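Long-range contacts in putative oxidoreductase (PDB 3C1A), which is a putative oxidoreductase of the GFO/IDH/MocA family that probably binds a nicotinamide dinucleotide through its Rossmann-fold domain: residues A[188-193]-A[212-217]; A[104-109]-A[306-311]; A[143-148]-A[234-239]; A[128-133]-A[297-302]. All coordinates share one frame; numbering follows the deposited sequence.

Overall arrangement
Contacts 1 and 3 belong to the large sheet of the C-terminal domain. Contact 1 is a surface pairing at an outer strand, rich in backbone bonds, with a water on one face. Contact 3 is partly buried and joins a helix end and the start of strand 148-158 to strand 229-238, with one backbone bond and aliphatic packing. Contacts 2 and 4 both use the last helix, 301-314, or its lead-in: contact 2, partly buried, packs it on a Rossmann helix, and contact 4, buried near the chain's centre, packs its lead-in on the turn after strand 123-126. Contacts 1 and 2 touch where Val310 meets Thr191, Pro188 and Leu213. Contacts 1, 3 and 4 all lie within the loop closed by contact 2.

Contact 1: A[188-193]-A[212-217]; sequences PDSTSA and TLAFST
Asp189 CG stands anti to its own carbonyl carbon (chi1 -57°), and the carboxylate comes up to the backbone of Ser216. Phe215 CG makes the same choice (chi1 -61°), and the ring lies beside Pro188, both side chains pointing the same way. Pro188 CB sits over one face of this ring, offset toward the rim and 4.3 Å from the centroid of Phe215. This is a CH-pi contact. Asp189 OD2 accepts from Ser216 N at 2.4 Å, a value so short that the exact length is doubtful. The other oxygen, OD1, forms a salt bridge with Arg186, which also bonds Ser216 OG.

The strands run antiparallel, at 166°. Ser192 and Thr212 exchange two backbone bonds, the shorter being Thr212 N to Ser192 O at 2.8 Å. Ala214 N donates to Ser190 O, also at 2.8 Å. Asp189 N adds a bond of 2.7 Å to Ala214 O. Between these bonded positions Thr191 and Leu213 point to the same face, with Thr191 CG2 4.0 Å from Leu213 CD1. Ser190, Ser192, Thr212 and Ala214 occupy the other face. There a water donates to Thr212 O at 2.9 Å. It also bonds Ser190 OG and, weakly, Ser192 OG. Helices 168-184 and 301-314 cover the face carrying Thr191 and Leu213.

Asp189 and Ser190 both stand opposite Ala214. This is a classic beta bulge, placed at the open end of the hairpin formed by strands 190-201 and 204-215, at the margin of the C-terminal domain sheet.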
loop_
_atom_site.group_PDB
_atom_site.type_symbol
_atom_site.label_atom_id
_atom_site.label_comp_id
_atom_site.label_asym_id
_atom_site.label_seq_id
_atom_site.Cartn_x
_atom_site.Cartn_y
_atom_site.Cartn_z
ATOM N N PRO A 188 -4.397 11.256 -12.998
ATOM C CA PRO A 188 -4.534 12.712 -12.971
ATOM C C PRO A 188 -4.117 13.428 -14.263
ATOM O O PRO A 188 -3.232 12.962 -14.981
ATOM C CB PRO A 188 -3.654 13.131 -11.779
ATOM C CG PRO A 188 -2.687 11.983 -11.590
ATOM C CD PRO A 188 -3.402 10.751 -12.036
ATOM N N ASP A 189 -4.781 14.548 -14.533
ATOM C CA ASP A 189 -4.415 15.475 -15.615
ATOM C C ASP A 189 -3.139 16.178 -15.269
ATOM O O ASP A 189 -2.391 16.544 -16.143
ATOM C CB ASP A 189 -5.467 16.585 -15.775
ATOM C CG ASP A 189 -6.817 16.050 -16.030
ATOM O OD1 ASP A 189 -6.987 15.342 -17.037
ATOM O OD2 ASP A 189 -7.714 16.307 -15.209
ATOM N N SER A 190 -2.957 16.462 -13.975
ATOM C CA SER A 190 -1.703 17.027 -13.484
ATOM C C SER A 190 -1.367 16.588 -12.067
ATOM O O SER A 190 -2.251 16.256 -11.255
ATOM C CB SER A 190 -1.727 18.552 -13.554
ATOM O OG SER A 190 -2.754 19.039 -12.741
ATOM N N THR A 191 -0.060 16.614 -11.799
ATOM C CA THR A 191 0.530 16.202 -10.535
ATOM C C THR A 191 1.672 17.168 -10.221
ATOM O O THR A 191 2.517 17.438 -11.087
ATOM C CB THR A 191 1.152 14.816 -10.656
ATOM O OG1 THR A 191 0.247 13.948 -11.326
ATOM C CG2 THR A 191 1.452 14.258 -9.300
ATOM N N SER A 192 1.656 17.718 -9.023
ATOM C CA SER A 192 2.743 18.559 -8.518
ATOM C C SER A 192 2.892 18.397 -7.020
ATOM O O SER A 192 1.975 17.969 -6.344
ATOM C CB SER A 192 2.488 20.021 -8.853
ATOM O OG SER A 192 1.307 20.490 -8.244
ATOM N N ALA A 193 4.069 18.725 -6.516
ATOM C CA ALA A 193 4.366 18.602 -5.092
ATOM C C ALA A 193 4.881 19.943 -4.590
ATOM O O ALA A 193 5.659 20.624 -5.276
ATOM C CB ALA A 193 5.386 17.512 -4.840
ATOM N N THR A 212 -0.500 17.605 -5.012
ATOM C CA THR A 212 -1.770 17.939 -5.661
ATOM C C THR A 212 -1.906 17.180 -6.966
ATOM O O THR A 212 -1.053 17.295 -7.844
ATOM C CB THR A 212 -1.931 19.448 -5.943
ATOM O OG1 THR A 212 -1.596 20.202 -4.774
ATOM C CG2 THR A 212 -3.395 19.758 -6.334
ATOM N N LEU A 213 -2.997 16.426 -7.066
ATOM C CA LEU A 213 -3.350 15.610 -8.230
ATOM C C LEU A 213 -4.673 16.131 -8.744
ATOM O O LEU A 213 -5.649 16.146 -7.999
ATOM C CB LEU A 213 -3.529 14.138 -7.820
ATOM C CG LEU A 213 -2.286 13.271 -7.517
ATOM C CD1 LEU A 213 -1.374 13.909 -6.501
ATOM C CD2 LEU A 213 -2.689 11.859 -7.063
ATOM N N ALA A 214 -4.700 16.603 -9.994
ATOM C CA ALA A 214 -5.919 17.167 -10.588
ATOM C C ALA A 214 -6.627 16.182 -11.507
ATOM O O ALA A 214 -6.019 15.516 -12.358
ATOM C CB ALA A 214 -5.599 18.494 -11.340
ATOM N N PHE A 215 -7.934 16.085 -11.319
ATOM C CA PHE A 215 -8.791 15.208 -12.106
ATOM C C PHE A 215 -9.912 16.068 -12.655
ATOM O O PHE A 215 -10.953 16.215 -12.043
ATOM C CB PHE A 215 -9.382 14.135 -11.235
ATOM C CG PHE A 215 -8.368 13.251 -10.601
ATOM C CD1 PHE A 215 -7.803 13.583 -9.378
ATOM C CD2 PHE A 215 -8.023 12.048 -11.201
ATOM C CE1 PHE A 215 -6.868 12.768 -8.781
ATOM C CE2 PHE A 215 -7.102 11.208 -10.601
ATOM C CZ PHE A 215 -6.518 11.576 -9.381
ATOM N N SER A 216 -9.650 16.622 -13.822
ATOM C CA SER A 216 -10.436 17.689 -14.419
ATOM C C SER A 216 -10.661 18.787 -13.389
ATOM O O SER A 216 -9.688 19.472 -13.018
ATOM C CB SER A 216 -11.704 17.129 -15.038
ATOM O OG SER A 216 -11.341 16.272 -16.108
ATOM N N THR A 217 -11.892 18.939 -12.894
ATOM C CA THR A 217 -12.201 20.021 -11.957
ATOM C C THR A 217 -12.065 19.638 -10.465
ATOM O O THR A 217 -12.413 20.440 -9.577
ATOM C CB THR A 217 -13.628 20.548 -12.188
ATOM O OG1 THR A 217 -14.576 19.512 -11.885
ATOM C CG2 THR A 217 -13.793 21.020 -13.642
HETATM O O HOH W 1 -1.215 19.281 -10.004
#

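Contact 2: A[104-109]-A[306-311]; sequences LDLAEA and RVVRVL
Leu106, in the first turn of helix 106-119, faces Val308 of helix 301-314, with Leu106 CA 6.1 Å from Val308 CA. This is helix-on-helix packing. It sets the last helix of the chain against the start of a helix of the Rossmann fold.

Val308 and Leu106 carry most of the contact. Val308 CG1 is anti to the backbone N (chi1 167°) and presses on backbone as much as on side chain. Val308 CG1 lies 3.8 Å from Leu106 CA and equally near Asp105 C. From helix 106-119, Ala109 also directs its CB toward the valine, with Val308 CG1 at 4.2 Å from Ala109 CB. The end of Leu106 comes up to helix 301-314, where Leu106 CD1 rests on the base of the arginine side chain, 4.1 Å from Arg309 CB. The two side chains cross obliquely. The exposed Arg309 chain bends at chi3, and Leu106 CD2 meets the guanidinium obliquely. The contact across the segments is entirely van der Waals. Leu305 extends the apolar patch on Leu106 and Ala109, and Thr103 touches both Ala109 and Val308.

The polar order lies at the helix start. Asp105 is the N-cap, and its backbone O accepts from Ala109 N. Its carboxylate closes the first turn: Asp105 OD2 takes Glu108 N at 3.0 Å, on the anti side and 22° out of the carboxylate plane.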
loop_
_atom_site.group_PDB
_atom_site.type_symbol
_atom_site.label_atom_id
_atom_site.label_comp_id
_atom_site.label_asym_id
_atom_site.label_seq_id
_atom_site.Cartn_x
_atom_site.Cartn_y
_atom_site.Cartn_z
ATOM N N LEU A 104 10.886 2.142 -7.187
ATOM C CA LEU A 104 11.182 3.561 -7.072
ATOM C C LEU A 104 11.574 4.071 -8.456
ATOM O O LEU A 104 12.204 5.103 -8.553
ATOM C CB LEU A 104 12.318 3.826 -6.075
ATOM C CG LEU A 104 12.173 3.244 -4.667
ATOM C CD1 LEU A 104 13.445 3.549 -3.872
ATOM C CD2 LEU A 104 10.957 3.760 -3.904
ATOM N N ASP A 105 11.190 3.346 -9.511
ATOM C CA ASP A 105 11.676 3.622 -10.854
ATOM C C ASP A 105 10.635 3.179 -11.869
ATOM O O ASP A 105 10.239 2.004 -11.867
ATOM C CB ASP A 105 12.952 2.834 -11.088
ATOM C CG ASP A 105 13.530 3.095 -12.439
ATOM O OD1 ASP A 105 14.058 4.206 -12.619
ATOM O OD2 ASP A 105 13.410 2.242 -13.342
ATOM N N LEU A 106 10.231 4.073 -12.769
ATOM C CA LEU A 106 9.171 3.736 -13.744
ATOM C C LEU A 106 9.550 2.591 -14.676
ATOM O O LEU A 106 8.791 1.630 -14.818
ATOM C CB LEU A 106 8.758 4.940 -14.578
ATOM C CG LEU A 106 7.527 4.775 -15.483
ATOM C CD1 LEU A 106 6.299 4.344 -14.724
ATOM C CD2 LEU A 106 7.255 6.089 -16.158
ATOM N N ALA A 107 10.731 2.681 -15.282
ATOM C CA ALA A 107 11.199 1.657 -16.213
ATOM C C ALA A 107 11.202 0.253 -15.609
ATOM O O ALA A 107 10.894 -0.705 -16.310
ATOM C CB ALA A 107 12.581 2.019 -16.770
ATOM N N GLU A 108 11.537 0.141 -14.324
ATOM C CA GLU A 108 11.524 -1.161 -13.606
ATOM C C GLU A 108 10.085 -1.653 -13.442
ATOM O O GLU A 108 9.777 -2.871 -13.578
ATOM C CB GLU A 108 12.150 -1.043 -12.207
ATOM C CG GLU A 108 13.625 -1.228 -12.159
ATOM C CD GLU A 108 14.283 -0.914 -10.819
ATOM O OE1 GLU A 108 13.627 -0.818 -9.736
ATOM O OE2 GLU A 108 15.528 -0.802 -10.862
ATOM N N ALA A 109 9.219 -0.698 -13.102
ATOM C CA ALA A 109 7.784 -0.936 -12.980
ATOM C C ALA A 109 7.286 -1.485 -14.298
ATOM O O ALA A 109 6.607 -2.487 -14.338
ATOM C CB ALA A 109 7.096 0.343 -12.691
ATOM N N ARG A 306 0.909 2.638 -12.032
ATOM C CA ARG A 306 0.337 3.981 -12.180
ATOM C C ARG A 306 0.726 4.862 -10.981
ATOM O O ARG A 306 0.957 6.052 -11.154
ATOM C CB ARG A 306 -1.178 3.906 -12.319
ATOM C CG ARG A 306 -1.643 3.211 -13.586
ATOM C CD ARG A 306 -3.113 2.795 -13.482
ATOM N NE ARG A 306 -3.947 3.923 -13.109
ATOM C CZ ARG A 306 -5.098 3.854 -12.452
ATOM N NH1 ARG A 306 -5.634 2.684 -12.156
ATOM N NH2 ARG A 306 -5.755 4.967 -12.152
ATOM N N VAL A 307 0.766 4.268 -9.779
ATOM C CA VAL A 307 1.238 4.963 -8.543
ATOM C C VAL A 307 2.691 5.400 -8.709
ATOM O O VAL A 307 3.037 6.519 -8.311
ATOM C CB VAL A 307 1.187 4.069 -7.322
ATOM C CG1 VAL A 307 1.919 4.701 -6.146
ATOM C CG2 VAL A 307 -0.327 3.667 -6.967
ATOM N N VAL A 308 3.535 4.494 -9.225
ATOM C CA VAL A 308 4.950 4.817 -9.498
ATOM C C VAL A 308 5.090 5.965 -10.492
ATOM O O VAL A 308 5.992 6.839 -10.369
ATOM C CB VAL A 308 5.767 3.585 -9.984
ATOM C CG1 VAL A 308 7.155 3.997 -10.567
ATOM C CG2 VAL A 308 6.018 2.594 -8.861
ATOM N N ARG A 309 4.195 6.002 -11.466
ATOM C CA ARG A 309 4.234 7.085 -12.469
ATOM C C ARG A 309 3.963 8.439 -11.826
ATOM O O ARG A 309 4.670 9.401 -12.051
ATOM C CB ARG A 309 3.248 6.826 -13.613
ATOM C CG ARG A 309 3.313 7.938 -14.666
ATOM C CD ARG A 309 2.452 7.683 -15.877
ATOM N NE ARG A 309 2.867 6.490 -16.595
ATOM C CZ ARG A 309 2.190 5.349 -16.609
ATOM N NH1 ARG A 309 1.051 5.223 -15.942
ATOM N NH2 ARG A 309 2.653 4.321 -17.301
ATOM N N VAL A 310 2.964 8.498 -10.969
ATOM C CA VAL A 310 2.591 9.736 -10.321
ATOM C C VAL A 310 3.700 10.163 -9.343
ATOM O O VAL A 310 4.007 11.341 -9.220
ATOM C CB VAL A 310 1.269 9.570 -9.511
ATOM C CG1 VAL A 310 1.002 10.801 -8.652
ATOM C CG2 VAL A 310 0.087 9.266 -10.406
ATOM N N LEU A 311 4.267 9.209 -8.601
ATOM C CA LEU A 311 5.269 9.571 -7.612
ATOM C C LEU A 311 6.485 10.184 -8.287
ATOM O O LEU A 311 7.028 11.187 -7.801
ATOM C CB LEU A 311 5.655 8.373 -6.779
ATOM C CG LEU A 311 4.545 7.930 -5.835
ATOM C CD1 LEU A 311 4.977 6.678 -5.173
ATOM C CD2 LEU A 311 4.276 9.070 -4.843
#

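Contact 3: A[143-148]-A[234-239]; sequences TSIGPI and LAVFGE
Val236 is the first residue of 234-239 to touch 143-148. Its CG1 is anti to the backbone N (chi1 180°) and meets two isoleucines. Ile145 CD1 comes within 3.7 Å of Val236 CG1, the side chains crossing at about a right angle. The same methyl also rests near the backbone, with Ile145 CD1 3.5 Å from Val236 O. Ile148 puts its CG1 4.0 Å from Val236 CG1.

The CB of Phe237 points away from 143-148, and the residue takes part through its backbone. Its carbonyl receives a CA-H...O contact from Ile148 CA, at 3.5 Å to Phe237 O.

Gly238 pairs with Ile148 as an antiparallel non-hydrogen-bonded pair. Its CA lies close to two carbonyls, with Ile145 O at 3.4 Å and Pro147 O at 3.2 Å from Gly238 CA. A beta carbon here would overlap Ile145 O, so glycine suits the close approach.

Glu239 ends the pairing. Glu239 N donates to Pro147 O at 3.0 Å. The bond is bent, at 138°, and the donor is tilted 21° from the carbonyl plane. The extended side chain then brings its carboxylate against CD and CG of the proline, with Glu239 OE1 3.3 Å from Pro147 CD.

Strand 229-238 lies between strands 148-158 and 242-246. Phe237 is backbone-bonded to Leu149 of the first, and Val236 to Leu243 of the second. Leu183 of helix 168-184 packs on both Ile148 and Val236, while Ile145, at the end of helix 142-145, also touches Leu243.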
loop_
_atom_site.group_PDB
_atom_site.type_symbol
_atom_site.label_atom_id
_atom_site.label_comp_id
_atom_site.label_asym_id
_atom_site.label_seq_id
_atom_site.Cartn_x
_atom_site.Cartn_y
_atom_site.Cartn_z
ATOM N N THR A 143 -22.388 7.011 -3.197
ATOM C CA THR A 143 -23.615 7.639 -3.746
ATOM C C THR A 143 -24.241 8.615 -2.760
ATOM O O THR A 143 -24.780 9.641 -3.165
ATOM C CB THR A 143 -24.713 6.591 -4.134
ATOM O OG1 THR A 143 -24.156 5.595 -4.987
ATOM C CG2 THR A 143 -25.880 7.265 -4.863
ATOM N N SER A 144 -24.172 8.286 -1.473
ATOM C CA SER A 144 -24.727 9.127 -0.420
ATOM C C SER A 144 -24.231 10.565 -0.491
ATOM O O SER A 144 -25.007 11.494 -0.275
ATOM C CB SER A 144 -24.384 8.555 0.954
ATOM O OG SER A 144 -24.796 7.205 1.062
ATOM N N ILE A 145 -22.952 10.759 -0.811
ATOM C CA ILE A 145 -22.362 12.101 -0.806
ATOM C C ILE A 145 -22.440 12.798 -2.175
ATOM O O ILE A 145 -22.069 13.945 -2.306
ATOM C CB ILE A 145 -20.926 12.097 -0.222
ATOM C CG1 ILE A 145 -19.942 11.296 -1.081
ATOM C CG2 ILE A 145 -20.962 11.541 1.224
ATOM C CD1 ILE A 145 -18.474 11.814 -1.009
ATOM N N GLY A 146 -22.896 12.096 -3.203
ATOM C CA GLY A 146 -23.032 12.691 -4.506
ATOM C C GLY A 146 -21.723 12.962 -5.220
ATOM O O GLY A 146 -20.621 12.611 -4.755
ATOM N N PRO A 147 -21.808 13.631 -6.350
ATOM C CA PRO A 147 -20.581 13.875 -7.087
ATOM C C PRO A 147 -19.430 14.471 -6.228
ATOM O O PRO A 147 -19.633 15.408 -5.429
ATOM C CB PRO A 147 -21.043 14.807 -8.198
ATOM C CG PRO A 147 -22.482 14.422 -8.404
ATOM C CD PRO A 147 -22.993 14.176 -7.030
ATOM N N ILE A 148 -18.243 13.900 -6.386
ATOM C CA ILE A 148 -17.033 14.324 -5.638
ATOM C C ILE A 148 -16.571 15.691 -6.090
ATOM O O ILE A 148 -16.437 15.951 -7.297
ATOM C CB ILE A 148 -15.862 13.328 -5.830
ATOM C CG1 ILE A 148 -16.305 11.947 -5.330
ATOM C CG2 ILE A 148 -14.547 13.862 -5.145
ATOM C CD1 ILE A 148 -15.364 10.780 -5.645
ATOM N N LEU A 234 -8.361 10.738 6.043
ATOM C CA LEU A 234 -8.743 11.236 4.726
ATOM C C LEU A 234 -10.199 11.679 4.735
ATOM O O LEU A 234 -10.960 11.322 5.634
ATOM C CB LEU A 234 -8.463 10.206 3.630
ATOM C CG LEU A 234 -9.259 8.903 3.584
ATOM C CD1 LEU A 234 -10.750 9.054 3.102
ATOM C CD2 LEU A 234 -8.467 7.963 2.676
ATOM N N ALA A 235 -10.575 12.504 3.762
ATOM C CA ALA A 235 -11.943 12.988 3.682
ATOM C C ALA A 235 -12.302 13.037 2.219
ATOM O O ALA A 235 -11.474 13.442 1.437
ATOM C CB ALA A 235 -12.049 14.370 4.300
ATOM N N VAL A 236 -13.499 12.603 1.847
ATOM C CA VAL A 236 -13.968 12.713 0.453
ATOM C C VAL A 236 -15.171 13.669 0.461
ATOM O O VAL A 236 -16.176 13.398 1.092
ATOM C CB VAL A 236 -14.329 11.336 -0.210
ATOM C CG1 VAL A 236 -14.817 11.546 -1.655
ATOM C CG2 VAL A 236 -13.096 10.423 -0.235
ATOM N N PHE A 237 -15.028 14.804 -0.201
ATOM C CA PHE A 237 -16.045 15.852 -0.144
ATOM C C PHE A 237 -16.920 15.714 -1.369
ATOM O O PHE A 237 -16.450 15.746 -2.502
ATOM C CB PHE A 237 -15.423 17.265 -0.102
ATOM C CG PHE A 237 -14.491 17.495 1.064
ATOM C CD1 PHE A 237 -14.958 18.003 2.267
ATOM C CD2 PHE A 237 -13.133 17.235 0.934
ATOM C CE1 PHE A 237 -14.116 18.209 3.325
ATOM C CE2 PHE A 237 -12.267 17.450 2.003
ATOM C CZ PHE A 237 -12.762 17.914 3.203
ATOM N N GLY A 238 -18.212 15.588 -1.153
ATOM C CA GLY A 238 -19.142 15.578 -2.281
ATOM C C GLY A 238 -20.173 16.663 -2.176
ATOM O O GLY A 238 -20.216 17.425 -1.202
ATOM N N GLU A 239 -21.067 16.703 -3.158
ATOM C CA GLU A 239 -22.127 17.719 -3.192
ATOM C C GLU A 239 -23.117 17.616 -2.020
ATOM O O GLU A 239 -23.747 18.609 -1.639
ATOM C CB GLU A 239 -22.941 17.596 -4.465
ATOM C CG GLU A 239 -22.221 17.946 -5.708
ATOM C CD GLU A 239 -23.113 17.872 -6.912
ATOM O OE1 GLU A 239 -24.195 17.242 -6.817
ATOM O OE2 GLU A 239 -22.709 18.431 -7.961
#

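Contact 4: A[128-133]-A[297-302]; sequences TQLFNP and GPSPLE
Phe131 and Pro298 make the closest apolar contact here. Phe131 CE1 meets Pro298 CG at 3.4 Å, and the two side chains cross at about a right angle. Pro298 CG comes to the ring obliquely. Ser299 CB is also oblique to the ring and lies 3.7 Å from Phe131 CE2. The ring is further packed by Ala283 and Leu286 of helix 279-290.

Apolar atoms also meet polar ones by plain packing. The CB of Leu130 points toward the other segment, and Leu130 CD1 lies 3.6 Å from Pro298 O. The same methyl is 3.7 Å from Ser299 OG. In return, Pro298 CB sits 3.7 Å from Leu130 O.

The polar bonds run to neighbours or within the turn. With OG anti to the backbone N (chi1 -169°), the buried hydroxyl of Ser299 reaches both Val125 O and His127 ND1. Residues 128-130 form a 3-10 turn, in which Phe131 N bonds to Thr128 O. Asn132 ND2 donates to Gln129 OE1 at 2.6 Å. Asn132 OD1 meanwhile caps Ala134 N at the start of helix 133-140.

The backbone of Ser299 is bonded to Val125 as well, which brings the lead-in to helix 301-314 against the edge strand of the Rossmann sheet. Farther along, Leu301 packs on Val112 and Ala116 of helix 106-119. The whole is a buried junction beside that edge strand, where the chain leaves strand 123-126 through a 3-10 turn and later returns to begin its last helix.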
loop_
_atom_site.group_PDB
_atom_site.type_symbol
_atom_site.label_atom_id
_atom_site.label_comp_id
_atom_site.label_asym_id
_atom_site.label_seq_id
_atom_site.Cartn_x
_atom_site.Cartn_y
_atom_site.Cartn_z
ATOM N N THR A 128 -1.931 -1.137 1.464
ATOM C CA THR A 128 -2.725 -1.652 2.574
ATOM C C THR A 128 -4.150 -1.068 2.624
ATOM O O THR A 128 -5.089 -1.747 3.030
ATOM C CB THR A 128 -1.999 -1.370 3.863
ATOM O OG1 THR A 128 -0.638 -1.799 3.710
ATOM C CG2 THR A 128 -2.646 -2.110 5.026
ATOM N N GLN A 129 -4.308 0.195 2.239
ATOM C CA GLN A 129 -5.626 0.829 2.364
ATOM C C GLN A 129 -6.638 0.154 1.469
ATOM O O GLN A 129 -7.817 0.134 1.765
ATOM C CB GLN A 129 -5.596 2.317 1.998
ATOM C CG GLN A 129 -6.912 3.026 2.445
ATOM C CD GLN A 129 -6.929 3.227 3.917
ATOM O OE1 GLN A 129 -7.540 2.447 4.661
ATOM N NE2 GLN A 129 -6.203 4.240 4.378
ATOM N N LEU A 130 -6.179 -0.364 0.348
ATOM C CA LEU A 130 -7.085 -0.968 -0.593
ATOM C C LEU A 130 -7.615 -2.326 -0.119
ATOM O O LEU A 130 -8.455 -2.898 -0.780
ATOM C CB LEU A 130 -6.413 -1.097 -1.947
ATOM C CG LEU A 130 -5.889 0.202 -2.535
ATOM C CD1 LEU A 130 -5.373 -0.088 -3.913
ATOM C CD2 LEU A 130 -6.982 1.248 -2.604
ATOM N N PHE A 131 -7.099 -2.826 1.017
ATOM C CA PHE A 131 -7.556 -4.045 1.665
ATOM C C PHE A 131 -8.182 -3.735 3.026
ATOM O O PHE A 131 -8.378 -4.628 3.837
ATOM C CB PHE A 131 -6.352 -4.997 1.873
ATOM C CG PHE A 131 -5.729 -5.467 0.599
ATOM C CD1 PHE A 131 -6.290 -6.518 -0.122
ATOM C CD2 PHE A 131 -4.595 -4.849 0.096
ATOM C CE1 PHE A 131 -5.704 -6.972 -1.296
ATOM C CE2 PHE A 131 -4.005 -5.319 -1.085
ATOM C CZ PHE A 131 -4.576 -6.363 -1.781
ATOM N N ASN A 132 -8.445 -2.459 3.302
ATOM C CA ASN A 132 -9.012 -2.046 4.580
ATOM C C ASN A 132 -10.532 -2.082 4.492
ATOM O O ASN A 132 -11.106 -1.438 3.612
ATOM C CB ASN A 132 -8.515 -0.628 4.882
ATOM C CG ASN A 132 -8.984 -0.111 6.228
ATOM O OD1 ASN A 132 -9.827 -0.718 6.891
ATOM N ND2 ASN A 132 -8.476 1.052 6.615
ATOM N N PRO A 133 -11.217 -2.828 5.391
ATOM C CA PRO A 133 -12.686 -2.761 5.326
ATOM C C PRO A 133 -13.335 -1.363 5.430
ATOM O O PRO A 133 -14.408 -1.164 4.901
ATOM C CB PRO A 133 -13.124 -3.639 6.512
ATOM C CG PRO A 133 -11.983 -4.606 6.659
ATOM C CD PRO A 133 -10.765 -3.783 6.428
ATOM N N GLY A 297 -7.750 -8.660 -8.522
ATOM C CA GLY A 297 -7.929 -8.232 -7.131
ATOM C C GLY A 297 -7.956 -6.722 -6.947
ATOM O O GLY A 297 -7.855 -5.977 -7.941
ATOM N N PRO A 298 -8.043 -6.260 -5.686
ATOM C CA PRO A 298 -8.263 -4.820 -5.422
ATOM C C PRO A 298 -7.048 -3.909 -5.609
ATOM O O PRO A 298 -7.199 -2.671 -5.712
ATOM C CB PRO A 298 -8.718 -4.781 -3.967
ATOM C CG PRO A 298 -8.218 -6.022 -3.346
ATOM C CD PRO A 298 -7.966 -7.048 -4.449
ATOM N N SER A 299 -5.863 -4.512 -5.655
ATOM C CA SER A 299 -4.628 -3.763 -5.786
ATOM C C SER A 299 -3.688 -4.424 -6.792
ATOM O O SER A 299 -2.631 -4.950 -6.411
ATOM C CB SER A 299 -3.981 -3.664 -4.405
ATOM O OG SER A 299 -2.902 -2.749 -4.399
ATOM N N PRO A 300 -4.048 -4.381 -8.087
ATOM C CA PRO A 300 -3.254 -5.022 -9.103
ATOM C C PRO A 300 -1.938 -4.345 -9.415
ATOM O O PRO A 300 -1.710 -3.170 -9.112
ATOM C CB PRO A 300 -4.151 -4.940 -10.350
ATOM C CG PRO A 300 -4.951 -3.744 -10.140
ATOM C CD PRO A 300 -5.258 -3.763 -8.671
ATOM N N LEU A 301 -1.094 -5.106 -10.075
ATOM C CA LEU A 301 0.157 -4.612 -10.579
ATOM C C LEU A 301 0.019 -3.303 -11.386
ATOM O O LEU A 301 0.877 -2.400 -11.275
ATOM C CB LEU A 301 0.765 -5.690 -11.477
ATOM C CG LEU A 301 2.097 -5.353 -12.129
ATOM C CD1 LEU A 301 3.114 -4.862 -11.119
ATOM C CD2 LEU A 301 2.550 -6.609 -12.827
ATOM N N GLU A 302 -1.014 -3.219 -12.219
ATOM C CA GLU A 302 -1.217 -2.013 -13.060
ATOM C C GLU A 302 -1.423 -0.771 -12.214
ATOM O O GLU A 302 -0.966 0.314 -12.539
ATOM C CB GLU A 302 -2.424 -2.174 -13.987
ATOM C CG GLU A 302 -2.560 -1.015 -14.986
ATOM C CD GLU A 302 -1.243 -0.726 -15.708
ATOM O OE1 GLU A 302 -0.579 -1.705 -16.158
ATOM O OE2 GLU A 302 -0.861 0.470 -15.789
#